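Local atomic coordinates of branched-chain-amino-acid aminotransferase (Deinococcus radiodurans, PDB entry 3UZO), a protein that probably transfers the amino group between leucine, isoleucine or valine and 2-oxoglutarate, using pyridoxal 5'-phosphate as cofactor, in the biosynthesis of branched-chain amino acids. Residues N97-R100 with M101-S104; Q117-D120 with A121-Q124; A201-G204 with G205-A208; P257-P260 with S261-P264; I266-Y269 with S270-L274. All blocks are in the same frame, centred on the assembly; numbering follows the deposited sequence.

Contact 1. Residues N97-R100 with M101-S104. With PLP (pyridoxal-5'-phosphate), chain C.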
loop_
_atom_site.group_PDB
_atom_site.type_symbol
_atom_site.label_atom_id
_atom_site.label_comp_id
_atom_site.label_asym_id
_atom_site.label_seq_id
_atom_site.Cartn_x
_atom_site.Cartn_y
_atom_site.Cartn_z
ATOM N N ASN A 97 12.832 16.566 4.164
ATOM C CA ASN A 97 11.822 15.581 4.559
ATOM C C ASN A 97 10.430 16.197 4.528
ATOM O O ASN A 97 9.480 15.552 4.101
ATOM C CB ASN A 97 12.086 15.067 5.976
ATOM C CG ASN A 97 13.385 14.306 6.084
ATOM O OD1 ASN A 97 13.435 13.088 5.888
ATOM N ND2 ASN A 97 14.444 15.017 6.381
ATOM N N ALA A 98 10.306 17.439 5.001
ATOM C CA ALA A 98 9.010 18.112 5.020
ATOM C C ALA A 98 8.482 18.245 3.603
ATOM O O ALA A 98 7.318 17.975 3.342
ATOM C CB ALA A 98 9.127 19.498 5.658
ATOM N N ALA A 99 9.345 18.682 2.691
ATOM C CA ALA A 99 8.948 18.848 1.297
ATOM C C ALA A 99 8.553 17.502 0.692
ATOM O O ALA A 99 7.552 17.395 -0.027
ATOM C CB ALA A 99 10.097 19.467 0.501
ATOM N N ARG A 100 9.328 16.466 0.990
ATOM C CA ARG A 100 9.011 15.162 0.439
ATOM C C ARG A 100 7.704 14.615 0.985
ATOM O O ARG A 100 6.943 13.985 0.253
ATOM C CB ARG A 100 10.137 14.156 0.704
ATOM C CG ARG A 100 9.930 12.833 -0.030
ATOM C CD ARG A 100 11.158 11.954 0.035
ATOM N NE ARG A 100 11.435 11.498 1.391
ATOM C CZ ARG A 100 12.527 10.822 1.735
ATOM N NH1 ARG A 100 13.438 10.531 0.811
ATOM N NH2 ARG A 100 12.709 10.440 2.996
ATOM N N MET A 101 7.425 14.852 2.263
ATOM C CA MET A 101 6.188 14.330 2.814
ATOM C C MET A 101 5.010 15.062 2.201
ATOM O O MET A 101 3.910 14.523 2.135
ATOM C CB MET A 101 6.146 14.457 4.335
ATOM C CG MET A 101 5.097 13.543 4.953
ATOM S SD MET A 101 5.177 13.510 6.747
ATOM C CE MET A 101 4.273 14.972 7.099
ATOM N N ARG A 102 5.245 16.294 1.752
ATOM C CA ARG A 102 4.200 17.076 1.101
ATOM C C ARG A 102 3.862 16.378 -0.220
ATOM O O ARG A 102 2.700 16.314 -0.640
ATOM C CB ARG A 102 4.705 18.492 0.829
ATOM C CG ARG A 102 3.669 19.571 1.046
ATOM C CD ARG A 102 4.202 20.650 1.959
ATOM N NE ARG A 102 5.440 21.242 1.458
ATOM C CZ ARG A 102 6.461 21.571 2.238
ATOM N NH1 ARG A 102 6.386 21.362 3.548
ATOM N NH2 ARG A 102 7.553 22.109 1.720
ATOM N N MET A 103 4.886 15.851 -0.881
ATOM C CA MET A 103 4.668 15.158 -2.142
ATOM C C MET A 103 3.990 13.815 -1.901
ATOM O O MET A 103 3.129 13.411 -2.677
ATOM C CB MET A 103 5.987 14.976 -2.901
ATOM C CG MET A 103 6.516 16.276 -3.500
ATOM S SD MET A 103 5.215 17.270 -4.323
ATOM C CE MET A 103 5.306 16.647 -6.028
ATOM N N SER A 104 4.368 13.123 -0.827
ATOM C CA SER A 104 3.736 11.843 -0.508
ATOM C C SER A 104 2.260 12.090 -0.199
ATOM O O SER A 104 1.384 11.374 -0.691
ATOM C CB SER A 104 4.405 11.182 0.707
ATOM O OG SER A 104 5.730 10.773 0.415
HETATM N N1 PLP C . 14.519 3.987 -0.740
HETATM C C2 PLP C . 13.481 3.535 0.079
HETATM C C2A PLP C . 12.527 2.474 -0.477
HETATM C C3 PLP C . 13.367 4.099 1.400
HETATM O O3 PLP C . 12.384 3.690 2.221
HETATM C C4 PLP C . 14.308 5.110 1.844
HETATM C C4A PLP C . 14.123 5.709 3.300
HETATM C C5 PLP C . 15.379 5.529 0.920
HETATM C C6 PLP C . 15.462 4.960 -0.350
HETATM C C5A PLP C . 16.414 6.541 1.230
HETATM O O4P PLP C . 15.903 7.834 1.416
HETATM P P PLP C . 16.482 8.778 2.555
HETATM O O1P PLP C . 16.310 8.195 3.917
HETATM O O2P PLP C . 15.658 10.073 2.347
HETATM O O3P PLP C . 17.890 9.090 2.136
#
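The guanidinium of R102 lays one face against the preceding turn of helix 94-107, over the carbonyl O of A98 and the CA of A99, while the guanidinium of R100 turns an edge to the pyridoxal phosphate. On R102, NH2 lies over A99, 3.6 Å from its CA and 3.9 Å from its CB; the charge itself is met by D115 and by the carbonyl of L113. Bends at chi2 and chi3 fold the chain back over the turn. R100 leaves the helix in a different direction, toward the cofactor. With CG anti to the backbone N (chi1 -172°) the chain runs nearly straight before bending at chi3, and NH1 gives PLP O2P a 2.7 Å hydrogen bond; NH2 adds a weak one to the same oxygen. NE is salt-bridged to E77 and NH1 also reaches P264 O, which together fix the rotation of the plane. Along the backbone, M101 N binds N97 O (2.8 Å) and S104 N binds R100 O (2.9 Å), and S104 OG is held by K202. The two arginines thus divide their work: R102 ties helix 94-107 to the start of helix 115-128 and the loop before it, while R100 probably helps neutralise the phosphate.

Contact 2. Residues Q117-D120 with A121-Q124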
loop_
_atom_site.group_PDB
_atom_site.type_symbol
_atom_site.label_atom_id
_atom_site.label_comp_id
_atom_site.label_asym_id
_atom_site.label_seq_id
_atom_site.Cartn_x
_atom_site.Cartn_y
_atom_site.Cartn_z
ATOM N N GLN A 117 5.297 23.528 10.649
ATOM C CA GLN A 117 4.739 22.578 11.595
ATOM C C GLN A 117 5.512 21.264 11.626
ATOM O O GLN A 117 5.629 20.633 12.680
ATOM C CB GLN A 117 3.266 22.318 11.271
ATOM C CG GLN A 117 2.571 21.344 12.239
ATOM C CD GLN A 117 1.051 21.394 12.132
ATOM O OE1 GLN A 117 0.502 21.862 11.132
ATOM N NE2 GLN A 117 0.363 20.897 13.161
ATOM N N PHE A 118 6.048 20.861 10.480
ATOM C CA PHE A 118 6.791 19.608 10.403
ATOM C C PHE A 118 8.066 19.684 11.223
ATOM O O PHE A 118 8.337 18.827 12.082
ATOM C CB PHE A 118 7.129 19.284 8.939
ATOM C CG PHE A 118 7.830 17.959 8.743
ATOM C CD1 PHE A 118 7.122 16.832 8.328
ATOM C CD2 PHE A 118 9.203 17.842 8.953
ATOM C CE1 PHE A 118 7.774 15.605 8.121
ATOM C CE2 PHE A 118 9.865 16.617 8.749
ATOM C CZ PHE A 118 9.144 15.499 8.331
ATOM N N ILE A 119 8.856 20.713 10.953
ATOM C CA ILE A 119 10.118 20.892 11.650
ATOM C C ILE A 119 9.876 21.195 13.124
ATOM O O ILE A 119 10.607 20.715 13.993
ATOM C CB ILE A 119 10.947 22.021 11.009
ATOM C CG1 ILE A 119 11.198 21.706 9.529
ATOM C CG2 ILE A 119 12.269 22.178 11.739
ATOM C CD1 ILE A 119 12.046 22.745 8.798
ATOM N N ASP A 120 8.854 21.990 13.416
ATOM C CA ASP A 120 8.568 22.306 14.807
ATOM C C ASP A 120 8.197 21.034 15.566
ATOM O O ASP A 120 8.551 20.879 16.736
ATOM C CB ASP A 120 7.428 23.322 14.916
ATOM C CG ASP A 120 7.070 23.626 16.360
ATOM O OD1 ASP A 120 6.083 23.057 16.867
ATOM O OD2 ASP A 120 7.796 24.418 16.994
ATOM N N ALA A 121 7.495 20.120 14.899
ATOM C CA ALA A 121 7.108 18.865 15.544
ATOM C C ALA A 121 8.348 18.020 15.881
ATOM O O ALA A 121 8.461 17.482 16.978
ATOM C CB ALA A 121 6.159 18.072 14.640
ATOM N N CYS A 122 9.281 17.896 14.943
ATOM C CA CYS A 122 10.479 17.120 15.237
ATOM C C CYS A 122 11.313 17.802 16.334
ATOM O O CYS A 122 11.844 17.125 17.212
ATOM C CB CYS A 122 11.307 16.885 13.968
ATOM S SG CYS A 122 11.741 18.356 13.061
ATOM N N LEU A 123 11.415 19.131 16.305
ATOM C CA LEU A 123 12.178 19.832 17.342
ATOM C C LEU A 123 11.565 19.551 18.712
ATOM O O LEU A 123 12.280 19.226 19.663
ATOM C CB LEU A 123 12.199 21.341 17.084
ATOM C CG LEU A 123 12.983 21.786 15.844
ATOM C CD1 LEU A 123 12.789 23.274 15.613
ATOM C CD2 LEU A 123 14.462 21.440 16.033
ATOM N N GLN A 124 10.241 19.669 18.810
ATOM C CA GLN A 124 9.551 19.398 20.069
ATOM C C GLN A 124 9.853 17.989 20.560
ATOM O O GLN A 124 10.135 17.783 21.738
ATOM C CB GLN A 124 8.036 19.541 19.916
ATOM C CG GLN A 124 7.520 20.970 19.836
ATOM C CD GLN A 124 6.012 21.038 20.032
ATOM O OE1 GLN A 124 5.488 20.544 21.027
ATOM N NE2 GLN A 124 5.314 21.652 19.086
#
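D120 and Q124, one turn apart on helix 115-128, join their side chains at 2.7 Å between D120 OD1 and Q124 NE2. Traced outward, Q124 CB passes 3.5 Å from D120 O and CG comes within 3.3 Å of that same carbonyl oxygen; the chain then runs extended, so that the amide reaches past the backbone to the carboxylate. NE2 approaches OD1 from the syn side, 27° out of the carboxylate plane, and OD1 lies almost in the plane of the amide, with the two planes 63° apart. D120 meets it with CG anti to its own N (chi1 178°), which leaves OD1 within reach of Q124 NE2. Round the helix from this pair, I119 and L123 lie side by side, CG2 to CD1 at 4.1 Å, and L123 packs beyond the helix on L91. The backbone keeps the usual i to i+4 bonds. The F118 ring packs on N97, A98 and M101 of helix 94-107, and A121 faces F165 and V167 of the antiparallel sheet. The side-chain bond thus ties a carboxylate to a neutral amide on a partly exposed side of the helix, a charge-dipole link that probably stabilises the carboxylate's negative charge.

Contact 3. Residues A201-G204 with G205-A208. With PLP (pyridoxal-5'-phosphate), chain C.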
loop_
_atom_site.group_PDB
_atom_site.type_symbol
_atom_site.label_atom_id
_atom_site.label_comp_id
_atom_site.label_asym_id
_atom_site.label_seq_id
_atom_site.Cartn_x
_atom_site.Cartn_y
_atom_site.Cartn_z
ATOM N N ALA A 201 6.834 8.095 -3.936
ATOM C CA ALA A 201 6.320 8.611 -2.673
ATOM C C ALA A 201 6.657 7.628 -1.558
ATOM O O ALA A 201 6.759 6.428 -1.789
ATOM C CB ALA A 201 4.807 8.812 -2.765
ATOM N N LYS A 202 6.837 8.142 -0.348
ATOM C CA LYS A 202 7.166 7.297 0.793
ATOM C C LYS A 202 5.867 6.845 1.460
ATOM O O LYS A 202 5.477 7.365 2.512
ATOM C CB LYS A 202 8.045 8.083 1.762
ATOM C CG LYS A 202 8.752 7.252 2.817
ATOM C CD LYS A 202 10.045 7.947 3.228
ATOM C CE LYS A 202 10.710 7.284 4.421
ATOM N NZ LYS A 202 11.084 5.867 4.156
ATOM N N VAL A 203 5.194 5.886 0.819
ATOM C CA VAL A 203 3.921 5.354 1.315
ATOM C C VAL A 203 3.985 3.864 1.633
ATOM O O VAL A 203 4.735 3.114 1.004
ATOM C CB VAL A 203 2.770 5.586 0.300
ATOM C CG1 VAL A 203 2.648 7.059 -0.017
ATOM C CG2 VAL A 203 3.011 4.783 -0.974
ATOM N N GLY A 204 3.168 3.444 2.599
ATOM C CA GLY A 204 3.143 2.051 3.038
ATOM C C GLY A 204 2.995 0.961 1.992
ATOM O O GLY A 204 3.634 -0.089 2.092
ATOM N N GLY A 205 2.144 1.189 1.001
ATOM C CA GLY A 205 1.948 0.194 -0.042
ATOM C C GLY A 205 3.240 -0.295 -0.681
ATOM O O GLY A 205 3.359 -1.475 -1.015
ATOM N N ASN A 206 4.210 0.600 -0.856
ATOM C CA ASN A 206 5.477 0.219 -1.468
ATOM C C ASN A 206 6.209 -0.799 -0.602
ATOM O O ASN A 206 6.789 -1.764 -1.108
ATOM C CB ASN A 206 6.390 1.436 -1.672
ATOM C CG ASN A 206 5.733 2.550 -2.481
ATOM O OD1 ASN A 206 4.861 2.301 -3.316
ATOM N ND2 ASN A 206 6.167 3.789 -2.242
ATOM N N TYR A 207 6.183 -0.582 0.709
ATOM C CA TYR A 207 6.868 -1.483 1.620
ATOM C C TYR A 207 6.134 -2.798 1.797
ATOM O O TYR A 207 6.767 -3.843 1.964
ATOM C CB TYR A 207 7.089 -0.789 2.963
ATOM C CG TYR A 207 7.880 0.485 2.790
ATOM C CD1 TYR A 207 7.249 1.670 2.429
ATOM C CD2 TYR A 207 9.269 0.487 2.902
ATOM C CE1 TYR A 207 7.978 2.826 2.183
ATOM C CE2 TYR A 207 10.008 1.637 2.652
ATOM C CZ TYR A 207 9.349 2.803 2.291
ATOM O OH TYR A 207 10.062 3.947 2.021
ATOM N N ALA A 208 4.805 -2.746 1.753
ATOM C CA ALA A 208 3.986 -3.943 1.884
ATOM C C ALA A 208 4.382 -4.904 0.762
ATOM O O ALA A 208 4.582 -6.099 0.990
ATOM C CB ALA A 208 2.492 -3.584 1.768
HETATM N N1 PLP C . 14.519 3.987 -0.740
HETATM C C2 PLP C . 13.481 3.535 0.079
HETATM C C2A PLP C . 12.527 2.474 -0.477
HETATM C C3 PLP C . 13.367 4.099 1.400
HETATM O O3 PLP C . 12.384 3.690 2.221
HETATM C C4 PLP C . 14.308 5.110 1.844
HETATM C C4A PLP C . 14.123 5.709 3.300
HETATM C C5 PLP C . 15.379 5.529 0.920
HETATM C C6 PLP C . 15.462 4.960 -0.350
HETATM C C5A PLP C . 16.414 6.541 1.230
HETATM O O4P PLP C . 15.903 7.834 1.416
HETATM P P PLP C . 16.482 8.778 2.555
HETATM O O1P PLP C . 16.310 8.195 3.917
HETATM O O2P PLP C . 15.658 10.073 2.347
HETATM O O3P PLP C . 17.890 9.090 2.136
#
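The hydroxyl of Y207 is gripped by K202 NZ at 3.0 Å and by PLP O3 at a very short 2.3 Å, where either oxygen could be the donor. This is the cofactor-lysine loop of a class-IV aminotransferase, running into the first turn of helix 204-219. K202 is the lysine predicted to carry the pyridoxal as a Schiff base, though here NZ is not bonded to the cofactor: it lies 3.2 Å from PLP C4A, gives O3 a weak hydrogen bond and also touches the bound glutamate. Its chain leaves with CG anti to the backbone N (chi1 -165°), runs extended as far as CE and bends only at the last torsion, crossing the tyrosine at a slant. PLP O3 lies in the plane of the Y207 ring, so the phenol meets O3 of the cofactor at the ring edge; R192 makes a cation-pi contact with that ring, and V157 of the second subunit packs on it. An inverse gamma turn centred on K202 precedes the helix. V203 O accepts from the backbone N of N206, which stands above its carbonyl plane, and G204 O takes A208 N at 2.9 Å, an i to i+4 bond of helix 204-219. N206 bends back toward the loop: its OD1 is bound by T198, while ND2 lies against V203 CG2 at 3.5 Å.

Contact 4. Residues P257-P260 with S261-P264. With PLP (pyridoxal-5'-phosphate), chain C.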
loop_
_atom_site.group_PDB
_atom_site.type_symbol
_atom_site.label_atom_id
_atom_site.label_comp_id
_atom_site.label_asym_id
_atom_site.label_seq_id
_atom_site.Cartn_x
_atom_site.Cartn_y
_atom_site.Cartn_z
ATOM N N PRO A 257 20.851 5.676 -10.340
ATOM C CA PRO A 257 19.711 5.615 -11.257
ATOM C C PRO A 257 18.756 6.803 -11.252
ATOM O O PRO A 257 18.572 7.482 -10.240
ATOM C CB PRO A 257 19.012 4.307 -10.861
ATOM C CG PRO A 257 19.386 4.125 -9.433
ATOM C CD PRO A 257 20.837 4.534 -9.409
ATOM N N GLN A 258 18.162 7.047 -12.414
ATOM C CA GLN A 258 17.193 8.118 -12.577
ATOM C C GLN A 258 15.922 7.405 -12.994
ATOM O O GLN A 258 15.848 6.833 -14.085
ATOM C CB GLN A 258 17.633 9.105 -13.662
ATOM C CG GLN A 258 16.711 10.315 -13.788
ATOM C CD GLN A 258 17.259 11.377 -14.721
ATOM O OE1 GLN A 258 17.517 11.115 -15.899
ATOM N NE2 GLN A 258 17.441 12.585 -14.199
ATOM N N SER A 259 14.931 7.415 -12.110
ATOM C CA SER A 259 13.683 6.737 -12.379
ATOM C C SER A 259 12.515 7.376 -11.658
ATOM O O SER A 259 12.638 7.814 -10.517
ATOM C CB SER A 259 13.780 5.268 -11.958
ATOM O OG SER A 259 12.511 4.642 -12.011
ATOM N N PRO A 260 11.359 7.427 -12.320
ATOM C CA PRO A 260 10.157 8.013 -11.730
ATOM C C PRO A 260 9.540 7.082 -10.681
ATOM O O PRO A 260 8.660 7.493 -9.925
ATOM C CB PRO A 260 9.247 8.193 -12.938
ATOM C CG PRO A 260 9.590 6.993 -13.765
ATOM C CD PRO A 260 11.102 6.980 -13.703
ATOM N N SER A 261 10.010 5.835 -10.627
ATOM C CA SER A 261 9.456 4.868 -9.682
ATOM C C SER A 261 10.291 4.577 -8.438
ATOM O O SER A 261 9.975 3.650 -7.680
ATOM C CB SER A 261 9.142 3.553 -10.407
ATOM O OG SER A 261 10.269 3.067 -11.126
ATOM N N ILE A 262 11.354 5.345 -8.219
ATOM C CA ILE A 262 12.171 5.128 -7.027
ATOM C C ILE A 262 11.984 6.319 -6.093
ATOM O O ILE A 262 11.567 7.391 -6.518
ATOM C CB ILE A 262 13.675 4.982 -7.357
ATOM C CG1 ILE A 262 14.239 6.317 -7.843
ATOM C CG2 ILE A 262 13.873 3.899 -8.419
ATOM C CD1 ILE A 262 15.749 6.354 -7.890
ATOM N N LEU A 263 12.300 6.132 -4.820
ATOM C CA LEU A 263 12.139 7.208 -3.856
ATOM C C LEU A 263 13.219 8.262 -4.009
ATOM O O LEU A 263 14.395 7.931 -4.163
ATOM C CB LEU A 263 12.201 6.662 -2.426
ATOM C CG LEU A 263 11.885 7.737 -1.384
ATOM C CD1 LEU A 263 10.378 7.962 -1.374
ATOM C CD2 LEU A 263 12.366 7.300 -0.002
ATOM N N PRO A 264 12.835 9.550 -3.986
ATOM C CA PRO A 264 13.864 10.581 -4.116
ATOM C C PRO A 264 14.567 10.658 -2.754
ATOM O O PRO A 264 14.173 11.420 -1.869
ATOM C CB PRO A 264 13.054 11.831 -4.451
ATOM C CG PRO A 264 11.770 11.602 -3.719
ATOM C CD PRO A 264 11.486 10.145 -4.019
HETATM N N1 PLP C . 14.519 3.987 -0.740
HETATM C C2 PLP C . 13.481 3.535 0.079
HETATM C C2A PLP C . 12.527 2.474 -0.477
HETATM C C3 PLP C . 13.367 4.099 1.400
HETATM O O3 PLP C . 12.384 3.690 2.221
HETATM C C4 PLP C . 14.308 5.110 1.844
HETATM C C4A PLP C . 14.123 5.709 3.300
HETATM C C5 PLP C . 15.379 5.529 0.920
HETATM C C6 PLP C . 15.462 4.960 -0.350
HETATM C C5A PLP C . 16.414 6.541 1.230
HETATM O O4P PLP C . 15.903 7.834 1.416
HETATM P P PLP C . 16.482 8.778 2.555
HETATM O O1P PLP C . 16.310 8.195 3.917
HETATM O O2P PLP C . 15.658 10.073 2.347
HETATM O O3P PLP C . 17.890 9.090 2.136
#
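Polar contacts hold the bend between S259 and S261. The amide N of S261 donates to S259 OG at 3.1 Å, and with an N-H...O angle of 162° the bond is nearly straight. S259 can offer this oxygen because OG stands anti to its backbone N (chi1 171°), which leaves it within reach of the amide of S261. The two serine hydroxyls lie 2.9 Å apart, and a single carboxylate serves both: S261 OG is bound by one oxygen of E237 and S259 OG by the other. E237 thus bridges the two hydroxyls and probably fixes both their rotations.

Van der Waals contacts come next, and I262 makes them with both branches, CG2 and the CG1-CD1 arm. CG2 rests on S259 CB at 3.8 Å, carbon on carbon, while CG1 lies against S259 O at 3.5 Å and CD1 reaches P257 O at 3.8 Å. CG1 sits between the backbone N and the carbonyl carbon (chi1 69°), a setting that sends CD1 back over the incoming strand end. CD1 also touches K268 of helix 266-277.

Contacts with the cofactor belong to L263, which turns from the bend toward the ring. Its CD2 is 3.5 Å from PLP C4, and its CB lies 3.9 Å from the pyridine N1. E238 holds the amide N of L263 and N243 its carbonyl O, so the backbone that carries this leucine is anchored at both ends.

Together these features describe a type I beta turn, S259 to I262, in the loop between strand 253-257 and helix 266-277, which delivers a leucine to the pyridoxal pocket.

Contact 5. Residues I266-Y269 with S270-L274. With PLP (pyridoxal-5'-phosphate), chain C.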
loop_
_atom_site.group_PDB
_atom_site.type_symbol
_atom_site.label_atom_id
_atom_site.label_comp_id
_atom_site.label_asym_id
_atom_site.label_seq_id
_atom_site.Cartn_x
_atom_site.Cartn_y
_atom_site.Cartn_z
ATOM N N ILE A 266 16.918 11.513 0.178
ATOM C CA ILE A 266 17.605 12.709 0.627
ATOM C C ILE A 266 19.088 12.382 0.791
ATOM O O ILE A 266 19.947 13.216 0.505
ATOM C CB ILE A 266 17.044 13.217 1.980
ATOM C CG1 ILE A 266 15.533 13.437 1.879
ATOM C CG2 ILE A 266 17.751 14.508 2.383
ATOM C CD1 ILE A 266 15.119 14.473 0.868
ATOM N N THR A 267 19.392 11.170 1.255
ATOM C CA THR A 267 20.784 10.787 1.422
ATOM C C THR A 267 21.453 10.750 0.040
ATOM O O THR A 267 22.592 11.186 -0.117
ATOM C CB THR A 267 20.936 9.404 2.104
ATOM O OG1 THR A 267 20.216 9.391 3.346
ATOM C CG2 THR A 267 22.402 9.122 2.401
ATOM N N LYS A 268 20.736 10.230 -0.952
ATOM C CA LYS A 268 21.243 10.156 -2.321
ATOM C C LYS A 268 21.548 11.560 -2.859
ATOM O O LYS A 268 22.646 11.812 -3.369
ATOM C CB LYS A 268 20.214 9.450 -3.217
ATOM C CG LYS A 268 20.616 9.264 -4.687
ATOM C CD LYS A 268 20.094 10.391 -5.584
ATOM C CE LYS A 268 18.562 10.476 -5.593
ATOM N NZ LYS A 268 17.909 9.297 -6.239
ATOM N N TYR A 269 20.589 12.478 -2.754
ATOM C CA TYR A 269 20.835 13.833 -3.243
ATOM C C TYR A 269 21.970 14.502 -2.484
ATOM O O TYR A 269 22.711 15.321 -3.039
ATOM C CB TYR A 269 19.567 14.690 -3.166
ATOM C CG TYR A 269 18.579 14.352 -4.248
ATOM C CD1 TYR A 269 17.367 13.732 -3.948
ATOM C CD2 TYR A 269 18.885 14.596 -5.589
ATOM C CE1 TYR A 269 16.486 13.357 -4.959
ATOM C CE2 TYR A 269 18.016 14.227 -6.603
ATOM C CZ TYR A 269 16.820 13.605 -6.284
ATOM O OH TYR A 269 15.976 13.202 -7.287
ATOM N N SER A 270 22.111 14.160 -1.209
ATOM C CA SER A 270 23.186 14.733 -0.414
ATOM C C SER A 270 24.529 14.219 -0.952
ATOM O O SER A 270 25.471 14.994 -1.156
ATOM C CB SER A 270 23.014 14.350 1.060
ATOM O OG SER A 270 21.772 14.825 1.567
ATOM N N LEU A 271 24.606 12.911 -1.182
ATOM C CA LEU A 271 25.821 12.285 -1.699
ATOM C C LEU A 271 26.148 12.844 -3.080
ATOM O O LEU A 271 27.310 13.031 -3.432
ATOM C CB LEU A 271 25.634 10.767 -1.780
ATOM C CG LEU A 271 26.020 9.942 -0.547
ATOM C CD1 LEU A 271 25.591 10.640 0.719
ATOM C CD2 LEU A 271 25.396 8.565 -0.652
ATOM N N LEU A 272 25.101 13.094 -3.856
ATOM C CA LEU A 272 25.233 13.642 -5.195
ATOM C C LEU A 272 25.952 14.993 -5.087
ATOM O O LEU A 272 26.872 15.288 -5.857
ATOM C CB LEU A 272 23.831 13.821 -5.783
ATOM C CG LEU A 272 23.451 13.394 -7.203
ATOM C CD1 LEU A 272 24.177 12.136 -7.614
ATOM C CD2 LEU A 272 21.935 13.181 -7.254
ATOM N N TRP A 273 25.544 15.798 -4.106
ATOM C CA TRP A 273 26.135 17.116 -3.894
ATOM C C TRP A 273 27.570 17.024 -3.378
ATOM O O TRP A 273 28.470 17.699 -3.886
ATOM C CB TRP A 273 25.293 17.930 -2.897
ATOM C CG TRP A 273 25.670 19.386 -2.855
ATOM C CD1 TRP A 273 25.192 20.382 -3.662
ATOM C CD2 TRP A 273 26.677 19.993 -2.029
ATOM N NE1 TRP A 273 25.842 21.566 -3.393
ATOM C CE2 TRP A 273 26.759 21.353 -2.397
ATOM C CE3 TRP A 273 27.519 19.515 -1.016
ATOM C CZ2 TRP A 273 27.651 22.241 -1.788
ATOM C CZ3 TRP A 273 28.407 20.400 -0.410
ATOM C CH2 TRP A 273 28.466 21.747 -0.800
ATOM N N LEU A 274 27.781 16.190 -2.363
ATOM C CA LEU A 274 29.104 16.011 -1.769
ATOM C C LEU A 274 30.110 15.476 -2.782
ATOM O O LEU A 274 31.259 15.926 -2.828
ATOM C CB LEU A 274 29.014 15.048 -0.576
ATOM C CG LEU A 274 28.877 15.608 0.846
ATOM C CD1 LEU A 274 28.151 16.935 0.835
ATOM C CD2 LEU A 274 28.146 14.595 1.721
HETATM N N1 PLP C . 14.519 3.987 -0.740
HETATM C C2 PLP C . 13.481 3.535 0.079
HETATM C C2A PLP C . 12.527 2.474 -0.477
HETATM C C3 PLP C . 13.367 4.099 1.400
HETATM O O3 PLP C . 12.384 3.690 2.221
HETATM C C4 PLP C . 14.308 5.110 1.844
HETATM C C4A PLP C . 14.123 5.709 3.300
HETATM C C5 PLP C . 15.379 5.529 0.920
HETATM C C6 PLP C . 15.462 4.960 -0.350
HETATM C C5A PLP C . 16.414 6.541 1.230
HETATM O O4P PLP C . 15.903 7.834 1.416
HETATM P P PLP C . 16.482 8.778 2.555
HETATM O O1P PLP C . 16.310 8.195 3.917
HETATM O O2P PLP C . 15.658 10.073 2.347
HETATM O O3P PLP C . 17.890 9.090 2.136
#
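S270 gives I266 O two hydrogen bonds, from OG at 2.7 Å and from its backbone N at 2.9 Å, and they arrive from opposite faces of the carbonyl plane. The site is the N-terminal turn of helix 266-277, the helix of a beta-alpha-beta unit with strands 253-257 and 282-286, here used as a phosphate-binding helix end. The first amides, which have no earlier carbonyl of the helix to serve, are taken by the cofactor: I266 N donates to PLP O2P at 2.9 Å and T267 N to PLP O3P at 2.7 Å. T267 OG1 adds a bond of 2.6 Å to O3P, made possible by its placement beside the backbone N (chi1 -54°). The next amide, K268 N, goes to S265 OG, and from S270 N onward the i to i+4 pattern takes over. S270 OG has a further partner in R93, and K268 NZ is bound by N243. A helix start of this kind directs its dipole at the phosphate and probably helps to stabilise its negative charge. On the side toward the sheet L272 CD2 touches both K268 CD and Y269 CD2, and K268 CE stands 3.5 Å above the plane of the Y269 ring, over its centre.

Overall arrangement
Along the chain the contacts follow one another in numerical order, yet four of them converge on a single cofactor: contacts 1, 3, 4 and 5 all touch the pyridoxal phosphate, from helix 94-107, the loop into helix 204-219, the loop after strand 253-257 and helix 266-277. Their centres lie 14 to 22 Å apart. Contacts 3 and 5 stand on opposite sides of the chain's centre and do not touch; contacts 1 and 4 each touch both of them. Contact 2, on the following helix, packs on contact 1 through F118 and lies outside the pocket. Distant parts of the sequence thus build one site, with contact 2 behind it.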